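Local structure of F-BAR domain only protein 1 (Danio rerio, 5JP2) at residues Thr158-Tyr164 against Gly224-Trp230; Ile27-Phe31 against Arg142-Leu147; Ala65-Ser69 against Ser264-Met268; Pro18-Ala22 against Leu47-Pro52. The protein probably acts at an early step of clathrin-mediated endocytosis, and through its mu homology domain binds a peptide of the endocytic protein Eps15. All blocks are in the same frame, centred on the assembly; numbering follows the deposited sequence.

Contact 1 of 4, residues Thr158-Tyr164 against Gly224-Trp230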
loop_
_atom_site.group_PDB
_atom_site.type_symbol
_atom_site.label_atom_id
_atom_site.label_comp_id
_atom_site.label_asym_id
_atom_site.label_seq_id
_atom_site.Cartn_x
_atom_site.Cartn_y
_atom_site.Cartn_z
ATOM N N THR B 158 -4.337 34.931 -5.384
ATOM C CA THR B 158 -4.360 33.818 -4.450
ATOM C C THR B 158 -2.964 33.233 -4.339
ATOM O O THR B 158 -2.310 32.998 -5.356
ATOM C CB THR B 158 -5.324 32.740 -4.923
ATOM O OG1 THR B 158 -6.611 33.319 -5.145
ATOM C CG2 THR B 158 -5.422 31.639 -3.901
ATOM N N ARG B 159 -2.494 32.998 -3.126
ATOM C CA ARG B 159 -1.218 32.327 -2.971
ATOM C C ARG B 159 -1.430 31.034 -2.199
ATOM O O ARG B 159 -2.199 30.991 -1.238
ATOM C CB ARG B 159 -0.198 33.225 -2.282
ATOM C CG ARG B 159 1.205 32.664 -2.288
ATOM C CD ARG B 159 2.154 33.501 -1.462
ATOM N NE ARG B 159 3.458 32.861 -1.361
ATOM C CZ ARG B 159 3.844 32.128 -0.326
ATOM N NH1 ARG B 159 3.017 31.952 0.695
ATOM N NH2 ARG B 159 5.050 31.578 -0.312
ATOM N N VAL B 160 -0.755 29.978 -2.631
ATOM C CA VAL B 160 -0.864 28.667 -2.008
ATOM C C VAL B 160 0.538 28.149 -1.754
ATOM O O VAL B 160 1.401 28.241 -2.630
ATOM C CB VAL B 160 -1.652 27.700 -2.910
ATOM C CG1 VAL B 160 -1.613 26.296 -2.366
ATOM C CG2 VAL B 160 -3.083 28.173 -3.054
ATOM N N SER B 161 0.766 27.602 -0.567
ATOM C CA SER B 161 2.058 27.037 -0.224
ATOM C C SER B 161 1.872 25.708 0.495
ATOM O O SER B 161 0.887 25.503 1.200
ATOM C CB SER B 161 2.853 28.008 0.630
ATOM O OG SER B 161 2.380 27.976 1.953
ATOM N N LEU B 162 2.834 24.807 0.317
ATOM C CA LEU B 162 2.798 23.498 0.955
ATOM C C LEU B 162 4.147 23.131 1.549
ATOM O O LEU B 162 5.156 23.128 0.845
ATOM C CB LEU B 162 2.378 22.414 -0.035
ATOM C CG LEU B 162 2.343 20.985 0.520
ATOM C CD1 LEU B 162 1.168 20.771 1.439
ATOM C CD2 LEU B 162 2.305 19.984 -0.602
ATOM N N ASP B 163 4.162 22.811 2.832
ATOM C CA ASP B 163 5.324 22.209 3.466
ATOM C C ASP B 163 5.096 20.705 3.595
ATOM O O ASP B 163 4.005 20.262 3.938
ATOM C CB ASP B 163 5.602 22.825 4.837
ATOM C CG ASP B 163 5.894 24.317 4.765
ATOM O OD1 ASP B 163 6.293 24.802 3.695
ATOM O OD2 ASP B 163 5.738 25.015 5.784
ATOM N N TYR B 164 6.113 19.920 3.273
ATOM C CA TYR B 164 6.032 18.477 3.412
ATOM C C TYR B 164 7.209 17.957 4.212
ATOM O O TYR B 164 8.319 18.485 4.143
ATOM C CB TYR B 164 5.964 17.777 2.054
ATOM C CG TYR B 164 7.047 18.140 1.064
ATOM C CD1 TYR B 164 8.250 17.452 1.023
ATOM C CD2 TYR B 164 6.854 19.167 0.162
ATOM C CE1 TYR B 164 9.215 17.783 0.112
ATOM C CE2 TYR B 164 7.811 19.502 -0.749
ATOM C CZ TYR B 164 8.988 18.814 -0.773
ATOM O OH TYR B 164 9.936 19.169 -1.695
ATOM N N GLY B 224 10.721 19.674 2.653
ATOM C CA GLY B 224 10.704 20.645 1.583
ATOM C C GLY B 224 9.489 21.531 1.678
ATOM O O GLY B 224 8.689 21.431 2.602
ATOM N N THR B 225 9.374 22.412 0.693
ATOM C CA THR B 225 8.293 23.378 0.616
ATOM C C THR B 225 8.108 23.761 -0.842
ATOM O O THR B 225 9.029 23.628 -1.641
ATOM C CB THR B 225 8.587 24.610 1.461
ATOM O OG1 THR B 225 7.500 25.523 1.345
ATOM C CG2 THR B 225 9.825 25.286 0.960
ATOM N N LEU B 226 6.898 24.176 -1.199
ATOM C CA LEU B 226 6.628 24.641 -2.553
ATOM C C LEU B 226 5.408 25.552 -2.526
ATOM O O LEU B 226 4.592 25.489 -1.607
ATOM C CB LEU B 226 6.409 23.470 -3.515
ATOM C CG LEU B 226 5.300 22.461 -3.213
ATOM C CD1 LEU B 226 3.960 22.922 -3.740
ATOM C CD2 LEU B 226 5.624 21.078 -3.748
ATOM N N CYS B 227 5.277 26.390 -3.552
ATOM C CA CYS B 227 4.192 27.360 -3.546
ATOM C C CYS B 227 3.884 27.834 -4.955
ATOM O O CYS B 227 4.696 27.714 -5.872
ATOM C CB CYS B 227 4.525 28.562 -2.681
ATOM S SG CYS B 227 5.854 29.464 -3.355
ATOM N N ALA B 228 2.696 28.405 -5.099
ATOM C CA ALA B 228 2.250 28.937 -6.372
ATOM C C ALA B 228 1.291 30.083 -6.115
ATOM O O ALA B 228 0.646 30.139 -5.070
ATOM C CB ALA B 228 1.570 27.864 -7.218
ATOM N N SER B 229 1.203 30.992 -7.085
ATOM C CA SER B 229 0.307 32.134 -7.021
ATOM C C SER B 229 -0.225 32.425 -8.411
ATOM O O SER B 229 0.418 32.110 -9.410
ATOM C CB SER B 229 1.004 33.374 -6.488
ATOM O OG SER B 229 2.078 33.703 -7.341
ATOM N N TRP B 230 -1.401 33.037 -8.465
ATOM C CA TRP B 230 -2.034 33.374 -9.732
ATOM C C TRP B 230 -3.051 34.481 -9.491
ATOM O O TRP B 230 -3.270 34.914 -8.358
ATOM C CB TRP B 230 -2.699 32.142 -10.341
ATOM C CG TRP B 230 -3.748 31.559 -9.451
ATOM C CD1 TRP B 230 -5.076 31.844 -9.456
ATOM C CD2 TRP B 230 -3.550 30.594 -8.422
ATOM N NE1 TRP B 230 -5.718 31.120 -8.492
ATOM C CE2 TRP B 230 -4.801 30.338 -7.846
ATOM C CE3 TRP B 230 -2.434 29.911 -7.939
ATOM C CZ2 TRP B 230 -4.969 29.438 -6.812
ATOM C CZ3 TRP B 230 -2.601 29.021 -6.918
ATOM C CH2 TRP B 230 -3.859 28.790 -6.362
#
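Tyr164 lies over Gly224 at one end of an antiparallel strand pair, 158-164 against 224-230, in a four-stranded antiparallel sheet of the mu homology domain, between strands 145-154 and 192-195. Glycine makes the hollow here: its CA sits 3.7 Å from the centroid of the Tyr164 ring in a CH-pi contact, where a CB would run into the Tyr164 hydroxyl. The ring reaches this place because CG stands between backbone N and carbonyl carbon (chi1 53°), turning it across to the neighbouring strand. With an alanine here, Gly224 would probably lose its cover and Leu226 CD2 the ring atom Tyr164 CE2 beside it. At the other end Trp230 is the bump. Its indole is likewise folded back over the partner strand, with Thr158 CB 3.6 Å above the ring plane and Val160 CG2 3.5 Å from Trp230 CH2. Between them the small Ala228 packs against Leu207 and Trp209. Eight backbone hydrogen bonds fix the register. The opposite face, with Arg159, Ser161 and Cys227, is the more polar and open one, and there Thr225 OG1 donates to Asp163 OD1 over 2.7 Å, nearly in line with the carboxylate C-O bond.

Contact 2 of 4, residues Ile27-Phe31 against Arg142-Leu147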
loop_
_atom_site.group_PDB
_atom_site.type_symbol
_atom_site.label_atom_id
_atom_site.label_comp_id
_atom_site.label_asym_id
_atom_site.label_seq_id
_atom_site.Cartn_x
_atom_site.Cartn_y
_atom_site.Cartn_z
ATOM N N ILE B 27 -3.234 4.092 1.146
ATOM C CA ILE B 27 -3.413 5.028 2.239
ATOM C C ILE B 27 -4.147 6.267 1.748
ATOM O O ILE B 27 -3.768 6.878 0.745
ATOM C CB ILE B 27 -2.075 5.388 2.917
ATOM C CG1 ILE B 27 -2.333 6.324 4.097
ATOM C CG2 ILE B 27 -1.074 5.953 1.931
ATOM C CD1 ILE B 27 -1.193 6.482 5.034
ATOM N N ASN B 28 -5.214 6.613 2.452
ATOM C CA ASN B 28 -5.938 7.851 2.253
ATOM C C ASN B 28 -5.662 8.744 3.450
ATOM O O ASN B 28 -5.575 8.270 4.578
ATOM C CB ASN B 28 -7.436 7.605 2.115
ATOM C CG ASN B 28 -7.809 6.990 0.794
ATOM O OD1 ASN B 28 -7.080 7.087 -0.176
ATOM N ND2 ASN B 28 -8.982 6.414 0.736
ATOM N N ALA B 29 -5.487 10.029 3.210
ATOM C CA ALA B 29 -5.195 10.916 4.321
ATOM C C ALA B 29 -5.764 12.293 4.023
ATOM O O ALA B 29 -5.959 12.659 2.867
ATOM C CB ALA B 29 -3.692 11.004 4.594
ATOM N N TYR B 30 -6.066 13.031 5.082
ATOM C CA TYR B 30 -6.519 14.408 4.955
ATOM C C TYR B 30 -5.927 15.248 6.067
ATOM O O TYR B 30 -6.144 14.964 7.242
ATOM C CB TYR B 30 -8.043 14.497 4.975
ATOM C CG TYR B 30 -8.541 15.889 4.712
ATOM C CD1 TYR B 30 -8.120 16.588 3.600
ATOM C CD2 TYR B 30 -9.458 16.491 5.548
ATOM C CE1 TYR B 30 -8.562 17.848 3.340
ATOM C CE2 TYR B 30 -9.921 17.763 5.292
ATOM C CZ TYR B 30 -9.467 18.437 4.181
ATOM O OH TYR B 30 -9.914 19.709 3.901
ATOM N N PHE B 31 -5.209 16.290 5.694
ATOM C CA PHE B 31 -4.690 17.264 6.631
ATOM C C PHE B 31 -5.531 18.519 6.490
ATOM O O PHE B 31 -5.561 19.129 5.420
ATOM C CB PHE B 31 -3.220 17.549 6.360
ATOM C CG PHE B 31 -2.314 16.387 6.641
ATOM C CD1 PHE B 31 -2.105 15.399 5.695
ATOM C CD2 PHE B 31 -1.641 16.300 7.837
ATOM C CE1 PHE B 31 -1.255 14.347 5.951
ATOM C CE2 PHE B 31 -0.798 15.245 8.093
ATOM C CZ PHE B 31 -0.608 14.269 7.151
ATOM N N ARG B 142 0.754 8.108 11.991
ATOM C CA ARG B 142 0.501 7.003 11.089
ATOM C C ARG B 142 0.721 7.388 9.635
ATOM O O ARG B 142 0.731 6.512 8.773
ATOM C CB ARG B 142 -0.929 6.485 11.263
ATOM C CG ARG B 142 -1.281 5.662 12.523
ATOM C CD ARG B 142 -0.425 5.891 13.758
ATOM N NE ARG B 142 -0.754 4.925 14.807
ATOM C CZ ARG B 142 -0.043 4.741 15.915
ATOM N NH1 ARG B 142 1.055 5.449 16.137
ATOM N NH2 ARG B 142 -0.428 3.837 16.802
ATOM N N ALA B 143 0.893 8.637 9.345
ATOM C CA ALA B 143 1.045 9.050 7.962
ATOM C C ALA B 143 2.510 9.200 7.623
ATOM O O ALA B 143 3.226 9.913 8.326
ATOM C CB ALA B 143 0.328 10.369 7.714
ATOM N N PRO B 144 2.992 8.561 6.565
ATOM C CA PRO B 144 4.422 8.645 6.258
ATOM C C PRO B 144 4.879 10.028 5.841
ATOM O O PRO B 144 6.043 10.387 6.059
ATOM C CB PRO B 144 4.589 7.636 5.121
ATOM C CG PRO B 144 3.272 7.502 4.535
ATOM C CD PRO B 144 2.275 7.703 5.618
ATOM N N LEU B 145 4.013 10.818 5.240
ATOM C CA LEU B 145 4.384 12.128 4.745
ATOM C C LEU B 145 3.464 13.159 5.381
ATOM O O LEU B 145 2.246 13.106 5.202
ATOM C CB LEU B 145 4.295 12.157 3.223
ATOM C CG LEU B 145 4.732 13.430 2.531
ATOM C CD1 LEU B 145 6.164 13.702 2.818
ATOM C CD2 LEU B 145 4.486 13.343 1.057
ATOM N N LEU B 146 4.041 14.059 6.153
ATOM C CA LEU B 146 3.284 15.090 6.832
ATOM C C LEU B 146 3.146 16.290 5.920
ATOM O O LEU B 146 4.127 16.724 5.326
ATOM C CB LEU B 146 3.964 15.492 8.129
ATOM C CG LEU B 146 3.257 14.881 9.319
ATOM C CD1 LEU B 146 3.445 13.393 9.287
ATOM C CD2 LEU B 146 3.761 15.494 10.602
ATOM N N LEU B 147 1.925 16.802 5.797
ATOM C CA LEU B 147 1.624 17.934 4.937
ATOM C C LEU B 147 1.047 19.088 5.743
ATOM O O LEU B 147 0.209 18.881 6.622
ATOM C CB LEU B 147 0.625 17.558 3.853
ATOM C CG LEU B 147 0.912 16.322 3.027
ATOM C CD1 LEU B 147 -0.129 16.175 1.969
ATOM C CD2 LEU B 147 2.292 16.391 2.447
#
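Leu147 O accepts a hydrogen bond from Asn37 ND2 while Phe31 lies against it, the ring atom CD2 3.4 Å away. Phe31 carries most of the contact. Its CG is anti to the carbonyl carbon (chi1 -67°), which sends the ring from strand 17-31 onto the backbone of 145-147, so that Leu147 N lies 3.8 Å above the ring plane and over its centre. The Leu147 side chain runs roughly at right angles to that of Phe31, with Leu147 CB 3.9 Å from Phe31 CD1, and at the far end of the ring CZ meets Ala143 CB at 4.1 Å. A flat, broad side chain suits a surface made largely of peptide groups. An alanine in place of Phe31 would probably open a gap over the Leu147 peptide and leave Ala143 and Leu147 without their common neighbour. Earlier in the strand, Ile27 reaches out with CD1 to Pro144 CD, 3.7 Å away, both being compact apolar groups in the interior. The CB of Leu146 points away from 27-31, though its CG grazes the Phe31 ring; its side chain lies about 5 Å from the zinc ion bound by His165 and Cys167. Tyr280 OH bonds Leu145 O, so this carbonyl and Leu147 O both find partners in other parts of the fold. What joins the two segments is dispersion and shape, which hold two sheets together without fixing a hydrogen-bond register.

Contact 3 of 4, residues Ala65-Ser69 against Ser264-Met268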
loop_
_atom_site.group_PDB
_atom_site.type_symbol
_atom_site.label_atom_id
_atom_site.label_comp_id
_atom_site.label_asym_id
_atom_site.label_seq_id
_atom_site.Cartn_x
_atom_site.Cartn_y
_atom_site.Cartn_z
ATOM N N ALA B 65 -2.455 -34.128 2.135
ATOM C CA ALA B 65 -1.298 -33.243 2.154
ATOM C C ALA B 65 -1.253 -32.423 3.441
ATOM O O ALA B 65 -2.301 -32.009 3.951
ATOM C CB ALA B 65 -1.339 -32.312 0.943
ATOM N N PRO B 66 -0.065 -32.167 3.989
ATOM C CA PRO B 66 0.035 -31.485 5.287
ATOM C C PRO B 66 -0.486 -30.058 5.240
ATOM O O PRO B 66 -0.523 -29.408 4.197
ATOM C CB PRO B 66 1.532 -31.515 5.589
ATOM C CG PRO B 66 2.164 -31.656 4.279
ATOM C CD PRO B 66 1.254 -32.469 3.428
ATOM N N VAL B 67 -0.835 -29.563 6.421
ATOM C CA VAL B 67 -1.620 -28.346 6.569
ATOM C C VAL B 67 -0.722 -27.121 6.464
ATOM O O VAL B 67 0.156 -26.901 7.302
ATOM C CB VAL B 67 -2.362 -28.354 7.909
ATOM C CG1 VAL B 67 -3.127 -27.063 8.110
ATOM C CG2 VAL B 67 -3.278 -29.542 7.978
ATOM N N LEU B 68 -0.978 -26.297 5.464
ATOM C CA LEU B 68 -0.305 -25.020 5.335
ATOM C C LEU B 68 -0.893 -24.051 6.353
ATOM O O LEU B 68 -2.096 -23.801 6.353
ATOM C CB LEU B 68 -0.463 -24.501 3.912
ATOM C CG LEU B 68 0.067 -23.110 3.618
ATOM C CD1 LEU B 68 1.502 -23.004 4.013
ATOM C CD2 LEU B 68 -0.096 -22.832 2.167
ATOM N N SER B 69 -0.051 -23.519 7.225
ATOM C CA SER B 69 -0.480 -22.688 8.333
ATOM C C SER B 69 0.359 -21.422 8.380
ATOM O O SER B 69 1.553 -21.470 8.103
ATOM C CB SER B 69 -0.348 -23.435 9.641
ATOM O OG SER B 69 -0.689 -22.588 10.722
ATOM N N SER B 264 7.556 -26.137 9.556
ATOM C CA SER B 264 8.677 -26.237 8.639
ATOM C C SER B 264 8.325 -26.941 7.343
ATOM O O SER B 264 9.187 -27.063 6.477
ATOM C CB SER B 264 9.841 -26.958 9.312
ATOM O OG SER B 264 9.422 -28.207 9.829
ATOM N N ARG B 265 7.090 -27.418 7.191
ATOM C CA ARG B 265 6.762 -28.238 6.031
ATOM C C ARG B 265 6.686 -27.405 4.768
ATOM O O ARG B 265 6.870 -27.931 3.668
ATOM C CB ARG B 265 5.440 -28.962 6.251
ATOM C CG ARG B 265 5.173 -30.102 5.283
ATOM C CD ARG B 265 6.112 -31.284 5.526
ATOM N NE ARG B 265 6.081 -32.274 4.450
ATOM C CZ ARG B 265 6.581 -32.082 3.235
ATOM N NH1 ARG B 265 7.149 -30.928 2.921
ATOM N NH2 ARG B 265 6.510 -33.044 2.329
ATOM N N TYR B 266 6.394 -26.122 4.907
ATOM C CA TYR B 266 6.399 -25.170 3.815
ATOM C C TYR B 266 7.395 -24.080 4.162
ATOM O O TYR B 266 7.698 -23.842 5.332
ATOM C CB TYR B 266 5.006 -24.570 3.599
ATOM C CG TYR B 266 3.935 -25.577 3.251
ATOM C CD1 TYR B 266 3.273 -26.290 4.231
ATOM C CD2 TYR B 266 3.565 -25.784 1.944
ATOM C CE1 TYR B 266 2.309 -27.197 3.908
ATOM C CE2 TYR B 266 2.591 -26.683 1.620
ATOM C CZ TYR B 266 1.973 -27.384 2.601
ATOM O OH TYR B 266 1.013 -28.289 2.267
ATOM N N ARG B 267 7.911 -23.411 3.149
ATOM C CA ARG B 267 8.790 -22.285 3.398
ATOM C C ARG B 267 8.384 -21.116 2.520
ATOM O O ARG B 267 7.870 -21.290 1.417
ATOM C CB ARG B 267 10.267 -22.651 3.176
ATOM C CG ARG B 267 10.589 -23.062 1.784
ATOM C CD ARG B 267 12.025 -23.527 1.636
ATOM N NE ARG B 267 12.140 -24.206 0.362
ATOM C CZ ARG B 267 12.211 -23.590 -0.801
ATOM N NH1 ARG B 267 12.227 -22.270 -0.856
ATOM N NH2 ARG B 267 12.268 -24.296 -1.906
ATOM N N MET B 268 8.645 -19.918 3.017
ATOM C CA MET B 268 8.209 -18.705 2.349
ATOM C C MET B 268 9.302 -18.261 1.402
ATOM O O MET B 268 10.363 -17.803 1.832
ATOM C CB MET B 268 7.872 -17.606 3.350
ATOM C CG MET B 268 7.242 -16.409 2.679
ATOM S SD MET B 268 5.459 -16.513 2.488
ATOM C CE MET B 268 5.003 -16.166 4.139
#
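Tyr266 reaches from the start of strand 266-283 to the loop 65-69, and each atom along it has a neighbour there. CB starts beside Leu68 CD1, and CG comes closer to the same methyl, at 3.6 Å. That methyl lies over the ring face, 3.9 Å from the centroid and 24° off the normal, a CH-pi contact in which the leucine crosses the tyrosine at about a right angle. Farther out, CE1 passes Leu68 CA at 3.7 Å, and CZ is 4.0 Å from Leu68 CB. At the tip, OH donates a hydrogen bond of 2.7 Å to Pro66 O, which sits at the ring edge near its plane; the donor is tilted 32° out of the carbonyl plane. A tyrosine suits this place because the apolar ring covers leucine while its hydroxyl meets a main-chain carbonyl. Beside it Arg265 CG, anti to the backbone N (chi1 -165°), lies 3.5 Å from Pro66 CG; past the bend at chi2 the charged end meets Trp17 in a cation-pi contact and Glu15 O, while the Trp17 ring also meets that of Tyr266. Arg267, the next residue, makes a salt bridge with an acidic side chain of the bound peptide. One directional bond within apolar packing therefore probably helps set how far the tyrosine reaches, and ties the loop to the strand that carries this peptide-binding arginine.

Contact 4 of 4, residues Pro18-Ala22 against Leu47-Pro52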
loop_
_atom_site.group_PDB
_atom_site.type_symbol
_atom_site.label_atom_id
_atom_site.label_comp_id
_atom_site.label_asym_id
_atom_site.label_seq_id
_atom_site.Cartn_x
_atom_site.Cartn_y
_atom_site.Cartn_z
ATOM N N PRO B 18 7.632 -24.382 -1.518
ATOM C CA PRO B 18 7.635 -22.922 -1.378
ATOM C C PRO B 18 6.286 -22.280 -1.666
ATOM O O PRO B 18 5.563 -22.683 -2.577
ATOM C CB PRO B 18 8.663 -22.492 -2.425
ATOM C CG PRO B 18 8.467 -23.504 -3.528
ATOM C CD PRO B 18 8.138 -24.805 -2.840
ATOM N N VAL B 19 5.973 -21.230 -0.899
ATOM C CA VAL B 19 4.894 -20.307 -1.228
ATOM C C VAL B 19 5.428 -18.892 -1.079
ATOM O O VAL B 19 6.468 -18.661 -0.467
ATOM C CB VAL B 19 3.626 -20.499 -0.356
ATOM C CG1 VAL B 19 3.068 -21.906 -0.504
ATOM C CG2 VAL B 19 3.888 -20.171 1.097
ATOM N N ALA B 20 4.705 -17.939 -1.652
ATOM C CA ALA B 20 5.059 -16.534 -1.560
ATOM C C ALA B 20 3.844 -15.702 -1.163
ATOM O O ALA B 20 2.710 -16.035 -1.503
ATOM C CB ALA B 20 5.630 -16.034 -2.882
ATOM N N ALA B 21 4.100 -14.611 -0.445
ATOM C CA ALA B 21 3.069 -13.711 0.048
ATOM C C ALA B 21 3.274 -12.307 -0.517
ATOM O O ALA B 21 4.386 -11.930 -0.887
ATOM C CB ALA B 21 3.072 -13.654 1.569
ATOM N N ALA B 22 2.187 -11.544 -0.613
ATOM C CA ALA B 22 2.255 -10.148 -1.028
ATOM C C ALA B 22 1.327 -9.331 -0.153
ATOM O O ALA B 22 0.149 -9.659 -0.011
ATOM C CB ALA B 22 1.886 -9.956 -2.499
ATOM N N LEU B 47 -3.762 -9.097 1.675
ATOM C CA LEU B 47 -2.767 -10.162 1.744
ATOM C C LEU B 47 -3.070 -11.230 0.707
ATOM O O LEU B 47 -4.116 -11.872 0.760
ATOM C CB LEU B 47 -2.725 -10.783 3.132
ATOM C CG LEU B 47 -1.782 -11.965 3.327
ATOM C CD1 LEU B 47 -0.342 -11.579 3.107
ATOM C CD2 LEU B 47 -1.957 -12.519 4.715
ATOM N N THR B 48 -2.159 -11.417 -0.227
ATOM C CA THR B 48 -2.289 -12.429 -1.257
ATOM C C THR B 48 -1.196 -13.478 -1.060
ATOM O O THR B 48 -0.098 -13.170 -0.604
ATOM C CB THR B 48 -2.206 -11.785 -2.646
ATOM O OG1 THR B 48 -3.365 -10.988 -2.858
ATOM C CG2 THR B 48 -2.147 -12.804 -3.728
ATOM N N MET B 49 -1.508 -14.734 -1.357
ATOM C CA MET B 49 -0.499 -15.778 -1.336
ATOM C C MET B 49 -0.427 -16.443 -2.698
ATOM O O MET B 49 -1.447 -16.664 -3.346
ATOM C CB MET B 49 -0.766 -16.807 -0.257
ATOM C CG MET B 49 0.327 -17.835 -0.175
ATOM S SD MET B 49 0.204 -18.935 1.214
ATOM C CE MET B 49 0.645 -17.879 2.559
ATOM N N SER B 50 0.793 -16.727 -3.138
ATOM C CA SER B 50 1.053 -17.313 -4.442
ATOM C C SER B 50 1.576 -18.739 -4.289
ATOM O O SER B 50 2.294 -19.055 -3.342
ATOM C CB SER B 50 2.054 -16.457 -5.212
ATOM O OG SER B 50 2.143 -16.876 -6.551
ATOM N N PHE B 51 1.192 -19.603 -5.226
ATOM C CA PHE B 51 1.552 -21.008 -5.213
ATOM C C PHE B 51 2.197 -21.409 -6.532
ATOM O O PHE B 51 1.698 -21.053 -7.599
ATOM C CB PHE B 51 0.334 -21.904 -4.977
ATOM C CG PHE B 51 -0.257 -21.781 -3.617
ATOM C CD1 PHE B 51 -1.106 -20.746 -3.304
ATOM C CD2 PHE B 51 0.026 -22.710 -2.655
ATOM C CE1 PHE B 51 -1.644 -20.649 -2.060
ATOM C CE2 PHE B 51 -0.507 -22.608 -1.417
ATOM C CZ PHE B 51 -1.345 -21.572 -1.115
ATOM N N PRO B 52 3.261 -22.199 -6.487
ATOM C CA PRO B 52 3.901 -22.625 -7.733
ATOM C C PRO B 52 3.037 -23.648 -8.440
ATOM O O PRO B 52 2.395 -24.481 -7.806
ATOM C CB PRO B 52 5.225 -23.231 -7.261
ATOM C CG PRO B 52 4.990 -23.619 -5.864
ATOM C CD PRO B 52 3.999 -22.648 -5.298
#
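Val19 CG1 approaches the Phe51 ring obliquely, 3.8 Å from both CD2 and CE2, the two side chains lying side by side and pointing the same way. Two puckered proline rings meet nearby: Pro18 CG is 4.2 Å from Pro52 CG, and Pro52 CD rests 3.1 Å from Pro18 O. In an unbroken ladder that carbonyl would face an N-H; proline has none, so the paired bonds stop here and ring packing closes the end. The branched valine also touches Met49, its CG2 3.9 Å from the sulfur SD. Met49 CG is anti to the backbone N (chi1 -176°), and this carries the chain past Ala20 O, 3.3 Å from CG, before SD reaches the valine. Four backbone hydrogen bonds run between Ala20 and Ser50 and between Ala22 and Thr48, the shortest being Ser50 N to Ala20 O at 2.6 Å. On the face of Ala20, Ala22, Thr48 and Ser50 the residues are small, and the bound Eps15 peptide lies against it: Ala22 packs on an apolar peptide side chain, Ser50 and Pro52 on an aromatic one. The hydroxyls of the buried Ser50 and Thr48 have partners in Asn127 and Asp46. On the other face Met49 and Phe51 pack against Leu68. This is an antiparallel beta hairpin of the mu homology domain, one face turned to the core, the other forming part of a peptide-binding surface.

In the fold
Contacts 3 and 4 are neighbours, their centres about 12 Å apart, at one end of the elongated domain; contact 1 lies at the other, its centre about 54 Å from that of contact 3, with contact 2 between. The large mixed sheet runs through contacts 2, 3 and 4: contacts 2 and 4 share strand 17-31, and contact 3 uses the adjacent strand 266-283. Contact 2 passes from it to the four-stranded sheet of contact 1, where Tyr164 CB packs on Leu147 CD2. Along the chain contact 2 opens inside contact 4 and closes after it; contact 1 comes later, within the span that contact 3 joins. First strand 17-31 lies beside last strand 266-283, which probably helps unite peptide-binding and zinc-bearing regions.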